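Local coordinates for protein PCP domain (Thermobifida fusca, PDB 7KW3) that probably carries amino acids and peptide intermediates as thioesters on a phosphopantetheine arm between the catalytic domains of a non-ribosomal peptide synthetase, at residues C14-E19 with L43-R48; D24-D29 with P65-L70; A52-S57 with A72-V77. All coordinates share one frame; numbering follows the deposited sequence.

Contact 1. Residues C14-E19 with L43-R48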
loop_
_atom_site.group_PDB
_atom_site.type_symbol
_atom_site.label_atom_id
_atom_site.label_comp_id
_atom_site.label_asym_id
_atom_site.label_seq_id
_atom_site.Cartn_x
_atom_site.Cartn_y
_atom_site.Cartn_z
ATOM N N CYS A 14 -3.678 -3.363 -0.400
ATOM C CA CYS A 14 -4.807 -3.235 0.520
ATOM C C CYS A 14 -4.534 -3.981 1.818
ATOM O O CYS A 14 -4.716 -3.440 2.915
ATOM C CB CYS A 14 -6.096 -3.773 -0.112
ATOM S SG CYS A 14 -6.849 -2.744 -1.372
ATOM N N ALA A 15 -4.110 -5.238 1.706
ATOM C CA ALA A 15 -3.869 -6.038 2.896
ATOM C C ALA A 15 -2.762 -5.428 3.742
ATOM O O ALA A 15 -2.869 -5.376 4.973
ATOM C CB ALA A 15 -3.534 -7.478 2.499
ATOM N N VAL A 16 -1.704 -4.930 3.092
ATOM C CA VAL A 16 -0.576 -4.368 3.826
ATOM C C VAL A 16 -0.953 -3.032 4.468
ATOM O O VAL A 16 -0.557 -2.753 5.606
ATOM C CB VAL A 16 0.651 -4.247 2.901
ATOM C CG1 VAL A 16 1.757 -3.443 3.576
ATOM C CG2 VAL A 16 1.174 -5.628 2.544
ATOM N N TYR A 17 -1.725 -2.191 3.762
ATOM C CA TYR A 17 -2.261 -0.975 4.380
ATOM C C TYR A 17 -3.025 -1.300 5.652
ATOM O O TYR A 17 -2.834 -0.658 6.689
ATOM C CB TYR A 17 -3.210 -0.241 3.437
ATOM C CG TYR A 17 -2.625 0.751 2.468
ATOM C CD1 TYR A 17 -1.463 0.473 1.759
ATOM C CD2 TYR A 17 -3.286 1.947 2.207
ATOM C CE1 TYR A 17 -0.957 1.376 0.840
ATOM C CE2 TYR A 17 -2.792 2.855 1.291
ATOM C CZ TYR A 17 -1.632 2.564 0.605
ATOM O OH TYR A 17 -1.149 3.463 -0.320
ATOM N N ALA A 18 -3.931 -2.276 5.574
ATOM C CA ALA A 18 -4.743 -2.621 6.733
ATOM C C ALA A 18 -3.868 -3.113 7.876
ATOM O O ALA A 18 -4.071 -2.728 9.032
ATOM C CB ALA A 18 -5.785 -3.674 6.350
ATOM N N GLU A 19 -2.867 -3.938 7.563
ATOM C CA GLU A 19 -2.001 -4.461 8.609
ATOM C C GLU A 19 -1.149 -3.356 9.225
ATOM O O GLU A 19 -0.997 -3.290 10.449
ATOM C CB GLU A 19 -1.116 -5.572 8.040
ATOM C CG GLU A 19 -0.073 -6.098 9.023
ATOM C CD GLU A 19 1.158 -6.668 8.314
ATOM O OE1 GLU A 19 2.226 -6.758 8.961
ATOM O OE2 GLU A 19 1.065 -7.020 7.110
ATOM N N LEU A 43 7.707 3.551 6.179
ATOM C CA LEU A 43 8.802 2.594 6.259
ATOM C C LEU A 43 8.268 1.170 6.374
ATOM O O LEU A 43 8.717 0.267 5.663
ATOM C CB LEU A 43 9.704 2.935 7.449
ATOM C CG LEU A 43 11.033 2.178 7.512
ATOM C CD1 LEU A 43 11.895 2.590 6.344
ATOM C CD2 LEU A 43 11.778 2.434 8.798
ATOM N N ARG A 44 7.286 0.960 7.254
ATOM C CA ARG A 44 6.750 -0.385 7.447
ATOM C C ARG A 44 6.007 -0.870 6.215
ATOM O O ARG A 44 6.120 -2.045 5.843
ATOM C CB ARG A 44 5.835 -0.419 8.667
ATOM C CG ARG A 44 6.590 -0.224 9.946
ATOM C CD ARG A 44 5.651 -0.078 11.119
ATOM N NE ARG A 44 6.386 0.364 12.287
ATOM C CZ ARG A 44 5.824 0.653 13.455
ATOM N NH1 ARG A 44 4.512 0.546 13.599
ATOM N NH2 ARG A 44 6.571 1.056 14.474
ATOM N N LEU A 45 5.227 0.013 5.588
ATOM C CA LEU A 45 4.517 -0.342 4.364
ATOM C C LEU A 45 5.483 -0.819 3.283
ATOM O O LEU A 45 5.222 -1.822 2.614
ATOM C CB LEU A 45 3.701 0.859 3.877
ATOM C CG LEU A 45 3.189 0.927 2.437
ATOM C CD1 LEU A 45 2.270 -0.243 2.122
ATOM C CD2 LEU A 45 2.452 2.234 2.206
ATOM N N VAL A 46 6.614 -0.122 3.111
ATOM C CA VAL A 46 7.597 -0.516 2.101
ATOM C C VAL A 46 8.108 -1.934 2.359
ATOM O O VAL A 46 8.127 -2.773 1.450
ATOM C CB VAL A 46 8.758 0.497 2.049
ATOM C CG1 VAL A 46 9.941 -0.077 1.249
ATOM C CG2 VAL A 46 8.292 1.829 1.466
ATOM N N HIS A 47 8.542 -2.218 3.598
ATOM C CA HIS A 47 9.018 -3.559 3.953
ATOM C C HIS A 47 7.948 -4.619 3.737
ATOM O O HIS A 47 8.235 -5.707 3.227
ATOM C CB HIS A 47 9.440 -3.625 5.421
ATOM C CG HIS A 47 10.499 -2.650 5.810
ATOM N ND1 HIS A 47 11.508 -2.262 4.951
ATOM C CD2 HIS A 47 10.720 -1.995 6.975
ATOM C CE1 HIS A 47 12.306 -1.410 5.573
ATOM N NE2 HIS A 47 11.851 -1.231 6.801
ATOM N N ARG A 48 6.726 -4.352 4.190
ATOM C CA ARG A 48 5.718 -5.400 4.168
ATOM C C ARG A 48 5.187 -5.616 2.760
ATOM O O ARG A 48 4.849 -6.747 2.396
ATOM C CB ARG A 48 4.608 -5.073 5.174
ATOM C CG ARG A 48 4.988 -5.488 6.611
ATOM C CD ARG A 48 4.252 -4.730 7.729
ATOM N NE ARG A 48 5.137 -4.501 8.885
ATOM C CZ ARG A 48 4.762 -4.069 10.097
ATOM N NH1 ARG A 48 3.484 -3.808 10.378
ATOM N NH2 ARG A 48 5.686 -3.901 11.043
#
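Val16, Tyr17 and Glu19 of helix 8-21 meet Leu45 and Arg48 of helix 39-51 across a helix pair whose axes approach to 9.7 Å with their directions 140° apart. The apolar part is built round Val16. Its CG1, anti to the backbone N (chi1 170°), touches both Leu45 CD1 (3.6 Å) and Arg48 CB (3.7 Å), residues about one turn apart on helix 39-51. Val16 CG2 turns instead to the backbone, 3.8 Å from Arg48 O. Leu45 also reaches Tyr17: both its methyls approach the CD1-CE1 portion of the ring obliquely, with CD2 at 3.8 Å from Tyr17 CE1. The phenol hydroxyl is committed elsewhere, in a hydrogen bond with Pro65 O.

The polar part lies toward the surface. Glu19 OE1 and Arg48 NH1 form a salt bridge at a rather long 3.5 Å, without a hydrogen bond between them. The carboxylate and guanidinium planes are nearly parallel, 7° apart, although the two side chains cross at about a right angle. Glu19 OE1 lies nearer to Arg48 CD, at 3.1 Å, than to the nitrogen; with the long separation and no hydrogen bond, the pairing is probably loose. Arg44 CB, from the same helix as Arg48, lies over the centre of one guanidinium face.

This pairing joins two long helices of the carrier-protein bundle; in this family the counterpart of helix 39-51 starts at the serine that accepts phosphopantetheine. Tyr17 continues the core onto Val67 and Leu70 of helix 67-73, while Phe32 of the intervening loop touches both Tyr17, edge-to-face, and Leu45.

Contact 2. Residues D24-D29 with P65-L70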
loop_
_atom_site.group_PDB
_atom_site.type_symbol
_atom_site.label_atom_id
_atom_site.label_comp_id
_atom_site.label_asym_id
_atom_site.label_seq_id
_atom_site.Cartn_x
_atom_site.Cartn_y
_atom_site.Cartn_z
ATOM N N ASP A 24 -9.063 -3.195 9.926
ATOM C CA ASP A 24 -9.563 -4.513 9.541
ATOM C C ASP A 24 -9.393 -4.751 8.048
ATOM O O ASP A 24 -8.867 -5.784 7.618
ATOM C CB ASP A 24 -11.035 -4.648 9.928
ATOM C CG ASP A 24 -11.251 -4.551 11.422
ATOM O OD1 ASP A 24 -10.239 -4.571 12.160
ATOM O OD2 ASP A 24 -12.422 -4.444 11.854
ATOM N N LYS A 25 -9.856 -3.805 7.244
ATOM C CA LYS A 25 -9.807 -3.925 5.803
ATOM C C LYS A 25 -9.790 -2.517 5.246
ATOM O O LYS A 25 -10.277 -1.576 5.880
ATOM C CB LYS A 25 -11.001 -4.732 5.274
ATOM C CG LYS A 25 -10.945 -5.128 3.811
ATOM C CD LYS A 25 -12.122 -6.047 3.476
ATOM C CE LYS A 25 -12.270 -6.259 1.982
ATOM N NZ LYS A 25 -13.216 -7.376 1.712
ATOM N N VAL A 26 -9.225 -2.387 4.057
ATOM C CA VAL A 26 -8.965 -1.099 3.434
ATOM C C VAL A 26 -9.314 -1.223 1.952
ATOM O O VAL A 26 -9.055 -2.260 1.327
ATOM C CB VAL A 26 -7.492 -0.699 3.677
ATOM C CG1 VAL A 26 -6.946 0.139 2.562
ATOM C CG2 VAL A 26 -7.356 0.001 5.013
ATOM N N GLY A 27 -9.945 -0.179 1.394
ATOM C CA GLY A 27 -10.361 -0.225 0.008
ATOM C C GLY A 27 -9.242 0.106 -0.966
ATOM O O GLY A 27 -8.220 0.705 -0.631
ATOM N N ALA A 28 -9.447 -0.292 -2.219
ATOM C CA ALA A 28 -8.447 0.012 -3.233
ATOM C C ALA A 28 -8.316 1.505 -3.518
ATOM O O ALA A 28 -7.352 1.908 -4.171
ATOM C CB ALA A 28 -8.769 -0.737 -4.524
ATOM N N ASP A 29 -9.252 2.329 -3.059
ATOM C CA ASP A 29 -9.172 3.771 -3.214
ATOM C C ASP A 29 -8.676 4.473 -1.950
ATOM O O ASP A 29 -8.731 5.703 -1.874
ATOM C CB ASP A 29 -10.540 4.321 -3.623
ATOM C CG ASP A 29 -11.644 3.935 -2.640
ATOM O OD1 ASP A 29 -11.380 3.201 -1.654
ATOM O OD2 ASP A 29 -12.789 4.370 -2.862
ATOM N N PRO A 65 -0.230 8.108 -2.716
ATOM C CA PRO A 65 -0.706 7.484 -1.468
ATOM C C PRO A 65 -1.965 6.636 -1.630
ATOM O O PRO A 65 -2.287 5.868 -0.713
ATOM C CB PRO A 65 -0.945 8.682 -0.540
ATOM C CG PRO A 65 -1.159 9.849 -1.465
ATOM C CD PRO A 65 -0.339 9.579 -2.698
ATOM N N VAL A 66 -2.672 6.727 -2.750
ATOM C CA VAL A 66 -3.847 5.891 -2.974
ATOM C C VAL A 66 -3.398 4.512 -3.451
ATOM O O VAL A 66 -2.558 4.403 -4.352
ATOM C CB VAL A 66 -4.796 6.550 -3.986
ATOM C CG1 VAL A 66 -5.976 5.640 -4.271
ATOM C CG2 VAL A 66 -5.278 7.899 -3.450
ATOM N N VAL A 67 -3.980 3.461 -2.849
ATOM C CA VAL A 67 -3.603 2.069 -3.134
ATOM C C VAL A 67 -3.499 1.828 -4.641
ATOM O O VAL A 67 -2.470 1.364 -5.143
ATOM C CB VAL A 67 -4.607 1.090 -2.488
ATOM C CG1 VAL A 67 -4.358 -0.341 -2.959
ATOM C CG2 VAL A 67 -4.553 1.152 -0.957
ATOM N N ALA A 68 -4.567 2.143 -5.379
ATOM C CA ALA A 68 -4.582 1.835 -6.806
ATOM C C ALA A 68 -3.457 2.556 -7.539
ATOM O O ALA A 68 -2.852 2.000 -8.464
ATOM C CB ALA A 68 -5.944 2.195 -7.418
ATOM N N ASP A 69 -3.169 3.801 -7.154
ATOM C CA ASP A 69 -2.069 4.524 -7.779
ATOM C C ASP A 69 -0.720 3.916 -7.407
ATOM O O ASP A 69 0.178 3.816 -8.250
ATOM C CB ASP A 69 -2.132 5.993 -7.375
ATOM C CG ASP A 69 -3.385 6.670 -7.884
ATOM O OD1 ASP A 69 -3.848 6.281 -8.980
ATOM O OD2 ASP A 69 -3.907 7.570 -7.185
ATOM N N LEU A 70 -0.568 3.503 -6.146
ATOM C CA LEU A 70 0.683 2.903 -5.707
ATOM C C LEU A 70 0.912 1.562 -6.400
ATOM O O LEU A 70 2.041 1.244 -6.795
ATOM C CB LEU A 70 0.669 2.757 -4.180
ATOM C CG LEU A 70 1.944 2.233 -3.521
ATOM C CD1 LEU A 70 3.129 3.140 -3.867
ATOM C CD2 LEU A 70 1.755 2.139 -2.012
#
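Val67 and Ala68 sit on Ala28 where the long loop between helices 8-21 and 39-51, a feature of the peptidyl carrier fold, passes the N-terminal turn of helix 67-73. One hydrogen bond joins the two backbones: Ala68 N donates to Ala28 O over 3.0 Å. It is bent at the hydrogen, 135°, yet the donor stands nearly along the C=O axis. Val66 holds the N-cap position but has no polar side chain to cap with, and its backbone O accepts the first-turn bond from Leu70 N at 2.8 Å. A backbone bond between Val67 and Ala30 ties the same helix start further to the loop.

Val67 gives the loop its closest side-chain contacts. With CG1 anti to the backbone N (chi1 171°), its two methyls meet different residues: CG1 lies 3.9 Å from Ala28 O, whereas CG2 lies 3.7 Å from Gly27 O and, more loosely, 4.4 Å from Val26 CG1. The branch point itself is pressed on the loop, Val67 CB being 3.3 Å from Ala28 O. Val67 also packs on Tyr17, so one residue joins the loop to helix 8-21.

Val66 uses the same torsional state at a different place: its CG1, likewise anti to N, reaches the next peptide, 3.7 Å from Asp29 O. The bond from CA to CB of Asp29 points away from segment 65-70, and the side chain is turned back along its own loop. Asp29 OD1 lies where a beta carbon on Gly27 would clash with it. The Ala68 methyl completes the contact, with CB 3.6 Å from Ala28 O.

Contact 3. Residues A52-S57 with A72-V77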
loop_
_atom_site.group_PDB
_atom_site.type_symbol
_atom_site.label_atom_id
_atom_site.label_comp_id
_atom_site.label_asym_id
_atom_site.label_seq_id
_atom_site.Cartn_x
_atom_site.Cartn_y
_atom_site.Cartn_z
ATOM N N ALA A 52 5.123 -9.064 0.598
ATOM C CA ALA A 52 3.964 -9.511 -0.161
ATOM C C ALA A 52 4.215 -9.576 -1.663
ATOM O O ALA A 52 3.273 -9.814 -2.419
ATOM C CB ALA A 52 2.764 -8.608 0.122
ATOM N N GLY A 53 5.445 -9.377 -2.113
ATOM C CA GLY A 53 5.778 -9.565 -3.507
ATOM C C GLY A 53 5.875 -8.313 -4.356
ATOM O O GLY A 53 6.018 -8.434 -5.577
ATOM N N TRP A 54 5.827 -7.121 -3.760
ATOM C CA TRP A 54 5.748 -5.884 -4.526
ATOM C C TRP A 54 6.772 -4.871 -4.029
ATOM O O TRP A 54 6.838 -4.556 -2.834
ATOM C CB TRP A 54 4.308 -5.332 -4.498
ATOM C CG TRP A 54 3.412 -6.328 -5.171
ATOM C CD1 TRP A 54 2.680 -7.322 -4.566
ATOM C CD2 TRP A 54 3.237 -6.508 -6.585
ATOM N NE1 TRP A 54 2.034 -8.075 -5.516
ATOM C CE2 TRP A 54 2.356 -7.603 -6.761
ATOM C CE3 TRP A 54 3.720 -5.835 -7.717
ATOM C CZ2 TRP A 54 1.959 -8.052 -8.026
ATOM C CZ3 TRP A 54 3.323 -6.280 -8.979
ATOM C CH2 TRP A 54 2.449 -7.384 -9.121
ATOM N N GLU A 55 7.572 -4.373 -4.961
ATOM C CA GLU A 55 8.668 -3.458 -4.685
ATOM C C GLU A 55 8.182 -2.028 -4.866
ATOM O O GLU A 55 7.789 -1.643 -5.970
ATOM C CB GLU A 55 9.837 -3.732 -5.627
ATOM C CG GLU A 55 11.053 -4.262 -4.945
ATOM C CD GLU A 55 12.292 -4.126 -5.796
ATOM O OE1 GLU A 55 13.213 -3.394 -5.383
ATOM O OE2 GLU A 55 12.344 -4.752 -6.875
ATOM N N ILE A 56 8.216 -1.246 -3.788
ATOM C CA ILE A 56 7.933 0.181 -3.841
ATOM C C ILE A 56 8.974 0.912 -3.008
ATOM O O ILE A 56 9.707 0.312 -2.217
ATOM C CB ILE A 56 6.523 0.531 -3.327
ATOM C CG1 ILE A 56 6.298 -0.098 -1.955
ATOM C CG2 ILE A 56 5.466 0.098 -4.334
ATOM C CD1 ILE A 56 5.006 0.313 -1.284
ATOM N N SER A 57 9.027 2.227 -3.195
ATOM C CA SER A 57 9.841 3.109 -2.372
ATOM C C SER A 57 8.965 4.007 -1.503
ATOM O O SER A 57 7.777 4.225 -1.776
ATOM C CB SER A 57 10.746 3.987 -3.232
ATOM O OG SER A 57 9.969 4.992 -3.872
ATOM N N ALA A 72 0.105 0.789 -9.323
ATOM C CA ALA A 72 0.476 0.997 -10.718
ATOM C C ALA A 72 1.969 1.285 -10.894
ATOM O O ALA A 72 2.516 1.012 -11.971
ATOM C CB ALA A 72 -0.358 2.132 -11.321
ATOM N N VAL A 73 2.645 1.850 -9.883
ATOM C CA VAL A 73 4.095 2.056 -9.988
ATOM C C VAL A 73 4.918 0.943 -9.352
ATOM O O VAL A 73 6.145 0.916 -9.550
ATOM C CB VAL A 73 4.552 3.405 -9.389
ATOM C CG1 VAL A 73 3.951 4.565 -10.165
ATOM C CG2 VAL A 73 4.212 3.486 -7.916
ATOM N N ALA A 74 4.299 0.033 -8.603
ATOM C CA ALA A 74 5.043 -1.065 -8.009
ATOM C C ALA A 74 5.653 -1.953 -9.088
ATOM O O ALA A 74 5.187 -2.011 -10.229
ATOM C CB ALA A 74 4.140 -1.903 -7.102
ATOM N N GLN A 75 6.731 -2.631 -8.718
ATOM C CA GLN A 75 7.239 -3.693 -9.553
ATOM C C GLN A 75 7.104 -5.015 -8.815
ATOM O O GLN A 75 7.230 -5.055 -7.587
ATOM C CB GLN A 75 8.719 -3.478 -9.943
ATOM C CG GLN A 75 8.979 -2.248 -10.760
ATOM C CD GLN A 75 8.447 -2.352 -12.178
ATOM O OE1 GLN A 75 7.842 -3.347 -12.552
ATOM N NE2 GLN A 75 8.675 -1.313 -12.972
ATOM N N PRO A 76 6.800 -6.098 -9.516
ATOM C CA PRO A 76 6.854 -7.414 -8.869
ATOM C C PRO A 76 8.262 -7.668 -8.366
ATOM O O PRO A 76 9.244 -7.272 -9.000
ATOM C CB PRO A 76 6.471 -8.388 -9.993
ATOM C CG PRO A 76 6.706 -7.616 -11.270
ATOM C CD PRO A 76 6.456 -6.173 -10.942
ATOM N N VAL A 77 8.354 -8.307 -7.200
ATOM C CA VAL A 77 9.660 -8.676 -6.672
ATOM C C VAL A 77 10.296 -9.708 -7.588
ATOM O O VAL A 77 9.666 -10.705 -7.957
ATOM C CB VAL A 77 9.534 -9.203 -5.237
ATOM C CG1 VAL A 77 10.788 -9.956 -4.851
ATOM C CG2 VAL A 77 9.306 -8.049 -4.281
HETATM O O HOH W 1 11.710 -6.033 -8.993
HETATM O O HOH W 2 8.835 0.183 -8.162
#
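Trp54 and Glu55 pair with Pro76 and Gln75 in a minimal two-stranded antiparallel sheet, whose strands are joined through helices 58-63 and 67-73. Glu55 and Gln75 are the hydrogen-bonded pair: Glu55 N donates to Gln75 O at 2.7 Å in an almost straight bond (176°), and Gln75 N returns to Glu55 O at 3.1 Å, in the carbonyl plane on a lone pair. Water 2 also donates to Glu55 O, linking it to Val73 O. Trp54 and Pro76 are the non-hydrogen-bonded pair, a place where the proline's lack of an N-H costs nothing.

Beyond it, Val77 N donates to Gly53 O at 2.8 Å from above the carbonyl plane. Gly53, at positive phi, ends helix 39-51 in a Schellman motif, with Trp54 N bound to Ala49 O and Gly53 N to Arg50 O. On the Glu55 side chain, OE1 forms a salt bridge with Arg50.

The indole crosses Pro76 obliquely, CZ3 lying 3.7 Å from Pro76 CD and CE3 4.0 Å from Ala74 CB, and it continues onto Ala9 and Ala12 of helix 8-21. An alanine at Trp54 would probably open a gap beside Pro76 and Ala74 and lose the packing that ties this edge to helix 8-21. Water 1 donates to both Glu55 OE2, at 2.6 Å, and Pro76 O, at 2.8 Å.

How the contacts relate
From the N terminus, helix 8-21 supplies the first half of contact 1, and the loop after it supplies that of contact 2. Helix 39-51 then folds back to close contact 1 while contact 2 is still open, so these two cross. Contact 3 opens directly after that helix, in series with contact 1. Helix 67-73 closes contact 2 at its start and leads into strand 75-76, which closes contact 3; contacts 2 and 3 therefore cross too, and both depend on this helix. Tyr17 joins contacts 1 and 2 through Pro65 and Val67. Ile56 meets both Leu45 and Leu70, linking contact 3 to the other two.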